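Long-range contacts in putative sugar ABC transporter, substrate-binding protein (Clostridium phytofermentans, PDB 4WZZ), which holds L-rhamnose in its binding pocket and probably serves as the substrate-binding component of a sugar ABC transporter: residues A[231-235]-A[258-264]; A[304-309]-A[326-330]; A[95-101]-A[119-125]; A[275-280]-A[367-371]. All coordinates share one frame; numbering follows the deposited sequence.

The four contacts illustrate how one binding-protein fold fits its chemistry to place. Contact 1 belongs to the domain built on the four-stranded parallel sheet, contacts 2 and 3 to the part built on the eight-stranded mixed sheet, and contact 4 joins helix 276-279 to the chain's last residues. Contact 2 is the buried one and almost wholly apolar, with a single bridging water; the other three are partly buried. Contact 1, farthest from the chain's centre, rims its leucine cluster with a salt bridge. Contacts 3 and 4 lie closer to the bound rhamnose and rely more on hydrogen bonds: amides and backbone carbonyls in contact 3, the chain's terminal carboxylate at a helix start in contact 4.

Contact 1: A[231-235]-A[258-264]; sequences TEAIL and VLQDKGL
Residues 231-235, within helix 224-237, meet the last turn of helix 249-261 and the bend that follows it, the CA atoms of Thr231 and Val258 approaching to 7.0 Å. At this upstream end methyl meets methyl. Both Val258 CG1 and Thr231 CG2 are anti to their own backbone N atoms, and the two side chains slide past each other in opposite senses, with Thr231 CG2 3.7 Å from Val258 CG1. The Thr231 hydroxyl is turned back to its own helix, where OG1 bonds to Ser227 O.

Leu235 carries the centre of the contact. Its CD1 lies 3.7 Å from CD1 of Leu264, the two leucines meeting tip to tip, and CD1 of Leu235 also touches Leu259 CD2 at 4.1 Å. The aliphatic part of Lys262 closes over the same methyl, Leu235 CD1 to Lys262 CD being 3.7 Å. Beyond CD the lysine chain bends (chi4 -69°), which brings NZ within 3.1 Å of Glu232 OE2. This salt bridge uses the anti lone pair of the carboxylate oxygen and spans the solvent-facing margin above the leucines. Leu264 owes its position to a Schellman motif: Gly263, the first residue to leave helical geometry, has positive phi, and Leu264 N bonds back to Leu259 O at 2.9 Å.

The two helices are successive connections of an alpha/beta domain, leading into and out of strand 243-246. Towards the four-stranded parallel sheet, Thr231 rests on Leu184 of strand 179-185, while Leu235 also touches Ile241 in the loop before strand 243-246.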
loop_
_atom_site.group_PDB
_atom_site.type_symbol
_atom_site.label_atom_id
_atom_site.label_comp_id
_atom_site.label_asym_id
_atom_site.label_seq_id
_atom_site.Cartn_x
_atom_site.Cartn_y
_atom_site.Cartn_z
ATOM N N THR A 231 15.012 10.398 -7.014
ATOM C CA THR A 231 14.368 11.308 -7.955
ATOM C C THR A 231 15.433 12.082 -8.723
ATOM O O THR A 231 15.330 12.226 -9.936
ATOM C CB THR A 231 13.384 12.283 -7.256
ATOM O OG1 THR A 231 12.387 11.518 -6.576
ATOM C CG2 THR A 231 12.692 13.192 -8.276
ATOM N N GLU A 232 16.451 12.586 -8.031
ATOM C CA GLU A 232 17.554 13.288 -8.710
ATOM C C GLU A 232 18.265 12.358 -9.688
ATOM O O GLU A 232 18.643 12.775 -10.783
ATOM C CB GLU A 232 18.564 13.853 -7.698
ATOM C CG GLU A 232 17.956 14.979 -6.866
ATOM C CD GLU A 232 18.989 15.845 -6.164
ATOM O OE1 GLU A 232 19.410 15.483 -5.049
ATOM O OE2 GLU A 232 19.379 16.883 -6.738
ATOM N N ALA A 233 18.418 11.092 -9.296
ATOM C CA ALA A 233 19.066 10.103 -10.157
ATOM C C ALA A 233 18.255 9.848 -11.417
ATOM O O ALA A 233 18.832 9.701 -12.503
ATOM C CB ALA A 233 19.278 8.786 -9.403
ATOM N N ILE A 234 16.927 9.753 -11.270
ATOM C CA ILE A 234 16.037 9.615 -12.417
ATOM C C ILE A 234 16.241 10.788 -13.402
ATOM O O ILE A 234 16.422 10.597 -14.617
ATOM C CB ILE A 234 14.563 9.544 -11.987
ATOM C CG1 ILE A 234 14.294 8.202 -11.292
ATOM C CG2 ILE A 234 13.645 9.763 -13.189
ATOM C CD1 ILE A 234 13.007 8.157 -10.547
ATOM N N LEU A 235 16.239 11.998 -12.862
ATOM C CA LEU A 235 16.347 13.208 -13.667
ATOM C C LEU A 235 17.702 13.289 -14.381
ATOM O O LEU A 235 17.782 13.726 -15.528
ATOM C CB LEU A 235 16.118 14.439 -12.783
ATOM C CG LEU A 235 14.697 14.622 -12.242
ATOM C CD1 LEU A 235 14.667 15.735 -11.215
ATOM C CD2 LEU A 235 13.679 14.892 -13.336
ATOM N N VAL A 258 11.315 17.444 -4.687
ATOM C CA VAL A 258 12.446 17.614 -5.590
ATOM C C VAL A 258 12.035 18.366 -6.858
ATOM O O VAL A 258 12.710 19.306 -7.270
ATOM C CB VAL A 258 13.089 16.237 -5.942
ATOM C CG1 VAL A 258 14.134 16.377 -7.043
ATOM C CG2 VAL A 258 13.707 15.593 -4.705
ATOM N N LEU A 259 10.928 17.974 -7.483
ATOM C CA LEU A 259 10.519 18.642 -8.727
ATOM C C LEU A 259 10.187 20.103 -8.457
ATOM O O LEU A 259 10.485 20.977 -9.277
ATOM C CB LEU A 259 9.317 17.945 -9.354
ATOM C CG LEU A 259 9.559 16.513 -9.838
ATOM C CD1 LEU A 259 8.252 15.974 -10.395
ATOM C CD2 LEU A 259 10.691 16.445 -10.871
ATOM N N GLN A 260 9.584 20.386 -7.309
ATOM C CA GLN A 260 9.294 21.776 -6.955
ATOM C C GLN A 260 10.583 22.552 -6.733
ATOM O O GLN A 260 10.757 23.670 -7.252
ATOM C CB GLN A 260 8.411 21.851 -5.710
ATOM C CG GLN A 260 7.961 23.249 -5.351
ATOM C CD GLN A 260 7.114 23.254 -4.091
ATOM O OE1 GLN A 260 5.888 23.340 -4.149
ATOM N NE2 GLN A 260 7.765 23.142 -2.945
ATOM N N ASP A 261 11.503 21.980 -5.965
ATOM C CA ASP A 261 12.753 22.685 -5.666
ATOM C C ASP A 261 13.554 22.978 -6.931
ATOM O O ASP A 261 14.205 24.018 -7.029
ATOM C CB ASP A 261 13.623 21.885 -4.697
ATOM C CG ASP A 261 13.105 21.923 -3.264
ATOM O OD1 ASP A 261 12.211 22.745 -2.940
ATOM O OD2 ASP A 261 13.606 21.111 -2.457
ATOM N N LYS A 262 13.514 22.070 -7.897
ATOM C CA LYS A 262 14.270 22.239 -9.135
ATOM C C LYS A 262 13.539 23.061 -10.188
ATOM O O LYS A 262 14.079 23.316 -11.263
ATOM C CB LYS A 262 14.617 20.892 -9.730
ATOM C CG LYS A 262 15.585 20.094 -8.876
ATOM C CD LYS A 262 15.828 18.733 -9.467
ATOM C CE LYS A 262 16.963 18.005 -8.757
ATOM N NZ LYS A 262 18.293 18.628 -9.027
ATOM N N GLY A 263 12.307 23.459 -9.909
ATOM C CA GLY A 263 11.586 24.304 -10.841
ATOM C C GLY A 263 11.058 23.553 -12.052
ATOM O O GLY A 263 10.824 24.166 -13.105
ATOM N N LEU A 264 10.826 22.241 -11.896
ATOM C CA LEU A 264 10.513 21.366 -13.018
ATOM C C LEU A 264 9.033 21.007 -13.173
ATOM O O LEU A 264 8.688 20.211 -14.045
ATOM C CB LEU A 264 11.321 20.059 -12.893
ATOM C CG LEU A 264 12.805 20.169 -13.246
ATOM C CD1 LEU A 264 13.540 18.889 -12.828
ATOM C CD2 LEU A 264 13.000 20.432 -14.735
#

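Contact 2: A[304-309]-A[326-330]; sequences NLAAYA and FTVPD
Tyr308 and Val328 form the centre of a helix-on-sheet packing, in which helix 299-315 is laid against the edge strand 325-327 of the eight-stranded mixed sheet and the turn that leaves it. Val328 comes over one face of the tyrosine ring in a CH-pi contact: CB stands 3.9 Å from the ring centroid and 18° off the normal. One branch of the valine reaches further towards the helix. With CG1 anti to its carbonyl carbon (chi1 -56°), that methyl lies 3.4 Å from Tyr308 CB, a tight fit. Farther along the ring, Pro329 CD approaches Tyr308 CE1 to 3.3 Å, so valine and proline together limit how the phenol can turn.

Deeper in, the end of the Phe326 ring rests against two helix residues one turn apart. Leu305 CD1 is 4.0 Å from Phe326 CZ, and the methyl of Ala309 touches the same CZ at 4.2 Å. Behind these groups, Ile351 of strand 349-352 touches Leu305, Ala309 and Phe326 alike. Tyr51, the first modelled residue, meets the Tyr308 ring edge-to-face and also packs on Phe326, Val328 and Pro329, which positions the first shell from outside.

The polar end of the contact is joined by water. Asp330 OD1 bonds to Thr332 OG1, while OD2 accepts at 3.1 Å from a water lying in the plane of the Tyr308 ring, 2.6 Å from Tyr308 OH.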
loop_
_atom_site.group_PDB
_atom_site.type_symbol
_atom_site.label_atom_id
_atom_site.label_comp_id
_atom_site.label_asym_id
_atom_site.label_seq_id
_atom_site.Cartn_x
_atom_site.Cartn_y
_atom_site.Cartn_z
ATOM N N ASN A 304 -9.067 -0.731 9.496
ATOM C CA ASN A 304 -10.350 -1.162 10.059
ATOM C C ASN A 304 -10.706 -2.564 9.571
ATOM O O ASN A 304 -11.075 -3.432 10.358
ATOM C CB ASN A 304 -11.520 -0.264 9.637
ATOM C CG ASN A 304 -11.456 1.161 10.159
ATOM O OD1 ASN A 304 -12.141 2.020 9.600
ATOM N ND2 ASN A 304 -10.705 1.425 11.225
ATOM N N LEU A 305 -10.650 -2.766 8.256
ATOM C CA LEU A 305 -11.126 -4.025 7.668
ATOM C C LEU A 305 -10.221 -5.166 8.093
ATOM O O LEU A 305 -10.682 -6.266 8.392
ATOM C CB LEU A 305 -11.143 -3.912 6.139
ATOM C CG LEU A 305 -11.535 -5.190 5.410
ATOM C CD1 LEU A 305 -12.912 -5.649 5.827
ATOM C CD2 LEU A 305 -11.471 -4.961 3.914
ATOM N N ALA A 306 -8.919 -4.908 8.115
ATOM C CA ALA A 306 -7.971 -5.909 8.576
ATOM C C ALA A 306 -8.251 -6.296 10.021
ATOM O O ALA A 306 -8.094 -7.474 10.397
ATOM C CB ALA A 306 -6.540 -5.406 8.420
ATOM N N ALA A 307 -8.680 -5.326 10.832
ATOM C CA ALA A 307 -9.050 -5.622 12.214
ATOM C C ALA A 307 -10.320 -6.474 12.270
ATOM O O ALA A 307 -10.374 -7.453 13.013
ATOM C CB ALA A 307 -9.223 -4.329 13.030
ATOM N N TYR A 308 -11.343 -6.119 11.496
ATOM C CA TYR A 308 -12.560 -6.933 11.492
ATOM C C TYR A 308 -12.251 -8.366 11.068
ATOM O O TYR A 308 -12.785 -9.337 11.639
ATOM C CB TYR A 308 -13.637 -6.327 10.592
ATOM C CG TYR A 308 -14.270 -5.081 11.161
ATOM C CD1 TYR A 308 -14.951 -5.118 12.368
ATOM C CD2 TYR A 308 -14.196 -3.862 10.485
ATOM C CE1 TYR A 308 -15.536 -3.983 12.895
ATOM C CE2 TYR A 308 -14.782 -2.726 11.000
ATOM C CZ TYR A 308 -15.456 -2.791 12.205
ATOM O OH TYR A 308 -16.040 -1.668 12.742
ATOM N N ALA A 309 -11.391 -8.514 10.062
ATOM C CA ALA A 309 -11.039 -9.832 9.549
ATOM C C ALA A 309 -10.202 -10.601 10.568
ATOM O O ALA A 309 -10.375 -11.816 10.743
ATOM C CB ALA A 309 -10.298 -9.715 8.207
ATOM N N PHE A 326 -18.183 -12.384 5.338
ATOM C CA PHE A 326 -18.481 -11.781 6.618
ATOM C C PHE A 326 -19.015 -10.377 6.406
ATOM O O PHE A 326 -18.774 -9.748 5.377
ATOM C CB PHE A 326 -17.259 -11.787 7.545
ATOM C CG PHE A 326 -16.096 -10.997 7.032
ATOM C CD1 PHE A 326 -15.330 -11.466 5.970
ATOM C CD2 PHE A 326 -15.754 -9.791 7.624
ATOM C CE1 PHE A 326 -14.243 -10.726 5.495
ATOM C CE2 PHE A 326 -14.671 -9.045 7.150
ATOM C CZ PHE A 326 -13.917 -9.525 6.090
ATOM N N THR A 327 -19.766 -9.910 7.390
ATOM C CA THR A 327 -20.355 -8.592 7.356
ATOM C C THR A 327 -19.823 -7.842 8.567
ATOM O O THR A 327 -19.915 -8.322 9.690
ATOM C CB THR A 327 -21.902 -8.680 7.389
ATOM O OG1 THR A 327 -22.359 -9.443 6.261
ATOM C CG2 THR A 327 -22.529 -7.293 7.357
ATOM N N VAL A 328 -19.231 -6.682 8.328
ATOM C CA VAL A 328 -18.700 -5.872 9.410
ATOM C C VAL A 328 -19.741 -4.832 9.803
ATOM O O VAL A 328 -20.592 -4.470 8.985
ATOM C CB VAL A 328 -17.364 -5.213 9.005
ATOM C CG1 VAL A 328 -16.384 -6.280 8.559
ATOM C CG2 VAL A 328 -17.563 -4.181 7.904
ATOM N N PRO A 329 -19.690 -4.360 11.063
ATOM C CA PRO A 329 -20.618 -3.356 11.598
ATOM C C PRO A 329 -20.678 -2.121 10.724
ATOM O O PRO A 329 -21.675 -1.405 10.698
ATOM C CB PRO A 329 -19.986 -2.976 12.940
ATOM C CG PRO A 329 -19.168 -4.138 13.315
ATOM C CD PRO A 329 -18.646 -4.709 12.039
ATOM N N ASP A 330 -19.591 -1.878 10.011
ATOM C CA ASP A 330 -19.417 -0.661 9.247
ATOM C C ASP A 330 -19.964 -0.823 7.834
ATOM O O ASP A 330 -19.284 -1.367 6.963
ATOM C CB ASP A 330 -17.924 -0.350 9.201
ATOM C CG ASP A 330 -17.633 1.007 8.645
ATOM O OD1 ASP A 330 -18.495 1.525 7.899
ATOM O OD2 ASP A 330 -16.538 1.541 8.948
HETATM O O HOH W 1 -15.220 0.452 11.545
#

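Contact 3: A[95-101]-A[119-125]; sequences ATAEDQI and ANDTDAL
Asn120 and Gln100 stack amide on amide, their planes 12° apart, where the helix of a Rossmann-like beta-alpha-beta crossover meets the loop after its second strand: helix 97-110 connects strands 86-90 and 114-117, and residues 119-125 form that loop.

Hydrogen bonds fix both amides. Asn120 N donates to Gln100 OE1 at 2.9 Å, tilted somewhat from the carbonyl plane. The Asn120 side chain reaches the start of the helix, where ND2 gives a hydrogen to Thr96 O at 3.0 Å from above the carbonyl plane; Gln100 N arrives at that oxygen from the opposite face. ND2 also bonds to Lys62 O, tying the loop to a residue of the rhamnose pocket. Gln100 NE2 serves Ala118 O and Val61 O. These several bonds may repay its chi1 of -113°, well away from a staggered value. A water donates to both Asn120 OD1 and Ala95 O.

Apolar contacts continue along the helix. The Ala97 methyl sits 3.7 Å from Ala124 CB, and Leu125 CD2 meets Ile101 CG1 at 3.9 Å. Leu125 CD1 also packs against the amide oxygen Gln100 OE1.

Local side-chain-to-backbone bonds shape each segment. Thr96, the N-cap of helix 97-110, accepts from Asp99 N through OG1. Asp121 OD1 receives Asp123 N at 2.9 Å, an Asx turn, and Ala124 N at 2.8 Å, which completes an Asx motif; the two come from opposite faces of the carboxylate.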
loop_
_atom_site.group_PDB
_atom_site.type_symbol
_atom_site.label_atom_id
_atom_site.label_comp_id
_atom_site.label_asym_id
_atom_site.label_seq_id
_atom_site.Cartn_x
_atom_site.Cartn_y
_atom_site.Cartn_z
ATOM N N ALA A 95 12.285 -0.497 6.339
ATOM C CA ALA A 95 11.359 -1.319 5.578
ATOM C C ALA A 95 12.007 -2.561 5.002
ATOM O O ALA A 95 11.920 -2.823 3.800
ATOM C CB ALA A 95 10.716 -0.495 4.460
ATOM N N THR A 96 12.636 -3.333 5.878
ATOM C CA THR A 96 13.347 -4.544 5.495
ATOM C C THR A 96 12.779 -5.776 6.184
ATOM O O THR A 96 12.104 -5.685 7.211
ATOM C CB THR A 96 14.819 -4.467 5.902
ATOM O OG1 THR A 96 14.920 -4.433 7.340
ATOM C CG2 THR A 96 15.468 -3.242 5.296
ATOM N N ALA A 97 13.050 -6.931 5.597
ATOM C CA ALA A 97 12.667 -8.208 6.189
ATOM C C ALA A 97 13.316 -8.410 7.559
ATOM O O ALA A 97 12.651 -8.799 8.516
ATOM C CB ALA A 97 13.046 -9.331 5.251
ATOM N N GLU A 98 14.614 -8.127 7.650
ATOM C CA GLU A 98 15.345 -8.298 8.902
ATOM C C GLU A 98 14.687 -7.563 10.071
ATOM O O GLU A 98 14.498 -8.143 11.137
ATOM C CB GLU A 98 16.789 -7.823 8.738
ATOM C CG GLU A 98 17.613 -7.920 10.012
ATOM C CD GLU A 98 19.073 -7.525 9.815
ATOM O OE1 GLU A 98 19.439 -7.087 8.700
ATOM O OE2 GLU A 98 19.854 -7.655 10.788
ATOM N N ASP A 99 14.338 -6.293 9.885
ATOM C CA ASP A 99 13.769 -5.532 10.988
ATOM C C ASP A 99 12.368 -6.011 11.329
ATOM O O ASP A 99 11.941 -5.935 12.476
ATOM C CB ASP A 99 13.793 -4.028 10.698
ATOM C CG ASP A 99 15.182 -3.436 10.828
ATOM O OD1 ASP A 99 16.079 -4.137 11.353
ATOM O OD2 ASP A 99 15.381 -2.267 10.436
ATOM N N GLN A 100 11.662 -6.539 10.342
ATOM C CA GLN A 100 10.340 -7.103 10.575
ATOM C C GLN A 100 10.335 -8.406 11.344
ATOM O O GLN A 100 9.447 -8.661 12.154
ATOM C CB GLN A 100 9.595 -7.303 9.252
ATOM C CG GLN A 100 8.451 -6.400 9.192
ATOM C CD GLN A 100 7.666 -6.445 7.919
ATOM O OE1 GLN A 100 7.957 -7.213 6.988
ATOM N NE2 GLN A 100 6.637 -5.602 7.866
ATOM N N ILE A 101 11.315 -9.251 11.066
ATOM C CA ILE A 101 11.432 -10.510 11.745
ATOM C C ILE A 101 11.630 -10.263 13.236
ATOM O O ILE A 101 11.065 -10.959 14.071
ATOM C CB ILE A 101 12.593 -11.322 11.156
ATOM C CG1 ILE A 101 12.207 -11.795 9.750
ATOM C CG2 ILE A 101 12.899 -12.490 12.054
ATOM C CD1 ILE A 101 13.384 -12.219 8.866
ATOM N N ALA A 119 3.952 -6.929 4.635
ATOM C CA ALA A 119 5.240 -7.564 4.404
ATOM C C ALA A 119 6.251 -6.719 3.676
ATOM O O ALA A 119 5.941 -6.103 2.654
ATOM C CB ALA A 119 5.039 -8.883 3.620
ATOM N N ASN A 120 7.476 -6.722 4.187
ATOM C CA ASN A 120 8.597 -6.064 3.510
ATOM C C ASN A 120 9.295 -6.985 2.524
ATOM O O ASN A 120 10.160 -6.554 1.753
ATOM C CB ASN A 120 9.605 -5.549 4.525
ATOM C CG ASN A 120 9.088 -4.348 5.290
ATOM O OD1 ASN A 120 8.275 -3.581 4.779
ATOM N ND2 ASN A 120 9.554 -4.179 6.513
ATOM N N ASP A 121 8.911 -8.253 2.543
ATOM C CA ASP A 121 9.453 -9.251 1.619
ATOM C C ASP A 121 8.431 -10.370 1.573
ATOM O O ASP A 121 7.811 -10.706 2.596
ATOM C CB ASP A 121 10.803 -9.764 2.112
ATOM C CG ASP A 121 11.490 -10.716 1.111
ATOM O OD1 ASP A 121 11.069 -11.890 0.989
ATOM O OD2 ASP A 121 12.470 -10.284 0.473
ATOM N N THR A 122 8.241 -10.941 0.392
ATOM C CA THR A 122 7.144 -11.855 0.189
ATOM C C THR A 122 7.426 -13.202 0.863
ATOM O O THR A 122 6.503 -13.870 1.345
ATOM C CB THR A 122 6.913 -12.064 -1.313
ATOM O OG1 THR A 122 7.094 -10.805 -1.987
ATOM C CG2 THR A 122 5.520 -12.582 -1.559
ATOM N N ASP A 123 8.704 -13.569 0.917
ATOM C CA ASP A 123 9.110 -14.917 1.325
ATOM C C ASP A 123 9.961 -15.011 2.605
ATOM O O ASP A 123 9.940 -16.027 3.307
ATOM C CB ASP A 123 9.895 -15.562 0.188
ATOM C CG ASP A 123 9.038 -15.829 -1.042
ATOM O OD1 ASP A 123 7.843 -16.151 -0.899
ATOM O OD2 ASP A 123 9.567 -15.714 -2.162
ATOM N N ALA A 124 10.727 -13.968 2.888
ATOM C CA ALA A 124 11.707 -13.991 3.973
ATOM C C ALA A 124 11.068 -14.109 5.349
ATOM O O ALA A 124 11.710 -14.558 6.300
ATOM C CB ALA A 124 12.592 -12.749 3.901
ATOM N N LEU A 125 9.803 -13.723 5.460
ATOM C CA LEU A 125 9.121 -13.758 6.750
ATOM C C LEU A 125 8.535 -15.131 7.068
ATOM O O LEU A 125 7.979 -15.337 8.152
ATOM C CB LEU A 125 8.001 -12.719 6.765
ATOM C CG LEU A 125 8.373 -11.315 6.300
ATOM C CD1 LEU A 125 7.126 -10.458 6.337
ATOM C CD2 LEU A 125 9.465 -10.731 7.187
HETATM O O HOH W 2 9.334 -2.813 2.301
#

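Contact 4: A[275-280]-A[367-371]; sequences LPSEMA and WAKVY. With EDO (1,2-ethanediol), chain D.
Ser277 OG donates to Tyr371 O over 2.6 Å, meeting the terminal carboxylate from above its plane. The serine torsion makes this possible: OG lies between the backbone N and the carbonyl carbon (chi1 63°), next to the amide that holds the other oxygen. That amide, Ser277 N, bonds to Tyr371 OXT at 3.0 Å, so a single residue grips both oxygens of the chain's end. The start of helix 276-279, with Leu275 at the N-cap position, would be expected to favour the ionised carboxylate.

Apolar groups wrap this polar pair. The Pro276 ring crosses the Tyr371 side chain obliquely, its CD 3.5 Å from Tyr371 CD1, while Leu275 CD2 rests 3.6 Å from Tyr371 O. Ala368 CB packs 4.1 Å from Ala280 CB, and Trp367 touches Pro276 through CB. Tyr371 OH shares a 2.6 Å hydrogen bond with O1 of a 1,2-ethanediol, probably from the crystallisation liquor; C1 of this molecule lies over one face of the Trp367 ring. Phe359 of strand 357-359 backs both Pro276 and Tyr371.

The arrangement is the familiar one of an anion held at a helix N-terminus; in this periplasmic-binding-protein fold it fastens the C-terminus to a helix whose preceding residue, Leu275, has its side chain about 7 Å from the bound rhamnose.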
loop_
_atom_site.group_PDB
_atom_site.type_symbol
_atom_site.label_atom_id
_atom_site.label_comp_id
_atom_site.label_asym_id
_atom_site.label_seq_id
_atom_site.Cartn_x
_atom_site.Cartn_y
_atom_site.Cartn_z
ATOM N N LEU A 275 -0.696 10.256 -0.194
ATOM C CA LEU A 275 -1.630 10.730 0.830
ATOM C C LEU A 275 -2.131 12.098 0.429
ATOM O O LEU A 275 -1.322 12.990 0.157
ATOM C CB LEU A 275 -0.946 10.858 2.190
ATOM C CG LEU A 275 -0.620 9.540 2.910
ATOM C CD1 LEU A 275 0.124 9.809 4.191
ATOM C CD2 LEU A 275 -1.858 8.730 3.223
ATOM N N PRO A 276 -3.458 12.279 0.385
ATOM C CA PRO A 276 -3.981 13.631 0.115
ATOM C C PRO A 276 -3.381 14.730 1.014
ATOM O O PRO A 276 -3.055 15.841 0.553
ATOM C CB PRO A 276 -5.486 13.463 0.348
ATOM C CG PRO A 276 -5.761 12.005 -0.030
ATOM C CD PRO A 276 -4.538 11.274 0.510
ATOM N N SER A 277 -3.206 14.428 2.290
ATOM C CA SER A 277 -2.648 15.378 3.262
ATOM C C SER A 277 -1.250 15.883 2.869
ATOM O O SER A 277 -0.933 17.059 3.049
ATOM C CB SER A 277 -2.600 14.746 4.653
ATOM O OG SER A 277 -1.738 13.617 4.646
ATOM N N GLU A 278 -0.417 14.994 2.344
ATOM C CA GLU A 278 0.939 15.334 1.928
ATOM C C GLU A 278 1.014 15.952 0.525
ATOM O O GLU A 278 1.895 16.771 0.233
ATOM C CB GLU A 278 1.804 14.072 1.958
ATOM C CG GLU A 278 2.044 13.551 3.352
ATOM C CD GLU A 278 3.065 12.428 3.377
ATOM O OE1 GLU A 278 2.954 11.489 2.573
ATOM O OE2 GLU A 278 3.977 12.484 4.217
HETATM N N MSE A 279 0.112 15.549 -0.359
HETATM C CA MSE A 279 0.233 15.927 -1.750
HETATM C C MSE A 279 -0.610 17.137 -2.123
HETATM O O MSE A 279 -0.458 17.646 -3.213
HETATM C CB MSE A 279 -0.159 14.759 -2.651
HETATM C CG MSE A 279 0.815 13.613 -2.611
HETATM SE SE MSE A 279 2.536 14.174 -3.343
HETATM C CE MSE A 279 1.963 14.533 -5.195
ATOM N N ALA A 280 -1.462 17.600 -1.216
ATOM C CA ALA A 280 -2.421 18.663 -1.530
ATOM C C ALA A 280 -1.781 19.871 -2.241
ATOM O O ALA A 280 -2.298 20.376 -3.246
ATOM C CB ALA A 280 -3.100 19.111 -0.272
ATOM N N TRP A 367 -10.264 15.939 1.032
ATOM C CA TRP A 367 -9.712 14.673 1.476
ATOM C C TRP A 367 -8.419 14.831 2.254
ATOM O O TRP A 367 -8.036 13.926 2.995
ATOM C CB TRP A 367 -9.530 13.707 0.297
ATOM C CG TRP A 367 -10.833 13.145 -0.166
ATOM C CD1 TRP A 367 -11.585 13.581 -1.201
ATOM C CD2 TRP A 367 -11.557 12.040 0.417
ATOM N NE1 TRP A 367 -12.731 12.832 -1.310
ATOM C CE2 TRP A 367 -12.740 11.879 -0.329
ATOM C CE3 TRP A 367 -11.309 11.175 1.485
ATOM C CZ2 TRP A 367 -13.682 10.882 -0.048
ATOM C CZ3 TRP A 367 -12.251 10.184 1.763
ATOM C CH2 TRP A 367 -13.425 10.055 1.008
ATOM N N ALA A 368 -7.755 15.975 2.091
ATOM C CA ALA A 368 -6.473 16.217 2.739
ATOM C C ALA A 368 -6.633 16.271 4.256
ATOM O O ALA A 368 -5.662 16.084 4.986
ATOM C CB ALA A 368 -5.869 17.490 2.230
ATOM N N LYS A 369 -7.853 16.532 4.715
ATOM C CA LYS A 369 -8.121 16.541 6.141
ATOM C C LYS A 369 -8.483 15.169 6.702
ATOM O O LYS A 369 -8.646 15.029 7.926
ATOM C CB LYS A 369 -9.237 17.540 6.464
ATOM C CG LYS A 369 -8.840 18.988 6.181
ATOM C CD LYS A 369 -7.515 19.395 6.856
ATOM C CE LYS A 369 -7.734 20.191 8.149
ATOM N NZ LYS A 369 -6.450 20.798 8.668
ATOM N N VAL A 370 -8.621 14.174 5.832
ATOM C CA VAL A 370 -9.018 12.829 6.248
ATOM C C VAL A 370 -7.781 11.937 6.419
ATOM O O VAL A 370 -7.633 11.261 7.437
ATOM C CB VAL A 370 -9.996 12.175 5.258
ATOM C CG1 VAL A 370 -10.563 10.881 5.828
ATOM C CG2 VAL A 370 -11.125 13.135 4.901
ATOM N N TYR A 371 -6.878 11.950 5.438
ATOM C CA TYR A 371 -5.619 11.224 5.577
ATOM C C TYR A 371 -4.566 11.779 4.628
ATOM O O TYR A 371 -3.363 11.543 4.807
ATOM C CB TYR A 371 -5.796 9.716 5.351
ATOM C CG TYR A 371 -6.568 9.289 4.132
ATOM C CD1 TYR A 371 -5.942 9.145 2.891
ATOM C CD2 TYR A 371 -7.926 8.973 4.216
ATOM C CE1 TYR A 371 -6.647 8.725 1.790
ATOM C CE2 TYR A 371 -8.630 8.559 3.124
ATOM C CZ TYR A 371 -7.993 8.422 1.904
ATOM O OH TYR A 371 -8.717 7.980 0.806
ATOM O OXT TYR A 371 -4.938 12.493 3.692
HETATM C C1 EDO D . -11.636 7.430 -0.465
HETATM O O1 EDO D . -11.117 6.985 0.790
HETATM C C2 EDO D . -12.688 6.429 -0.923
HETATM O O2 EDO D . -12.019 5.176 -1.135
#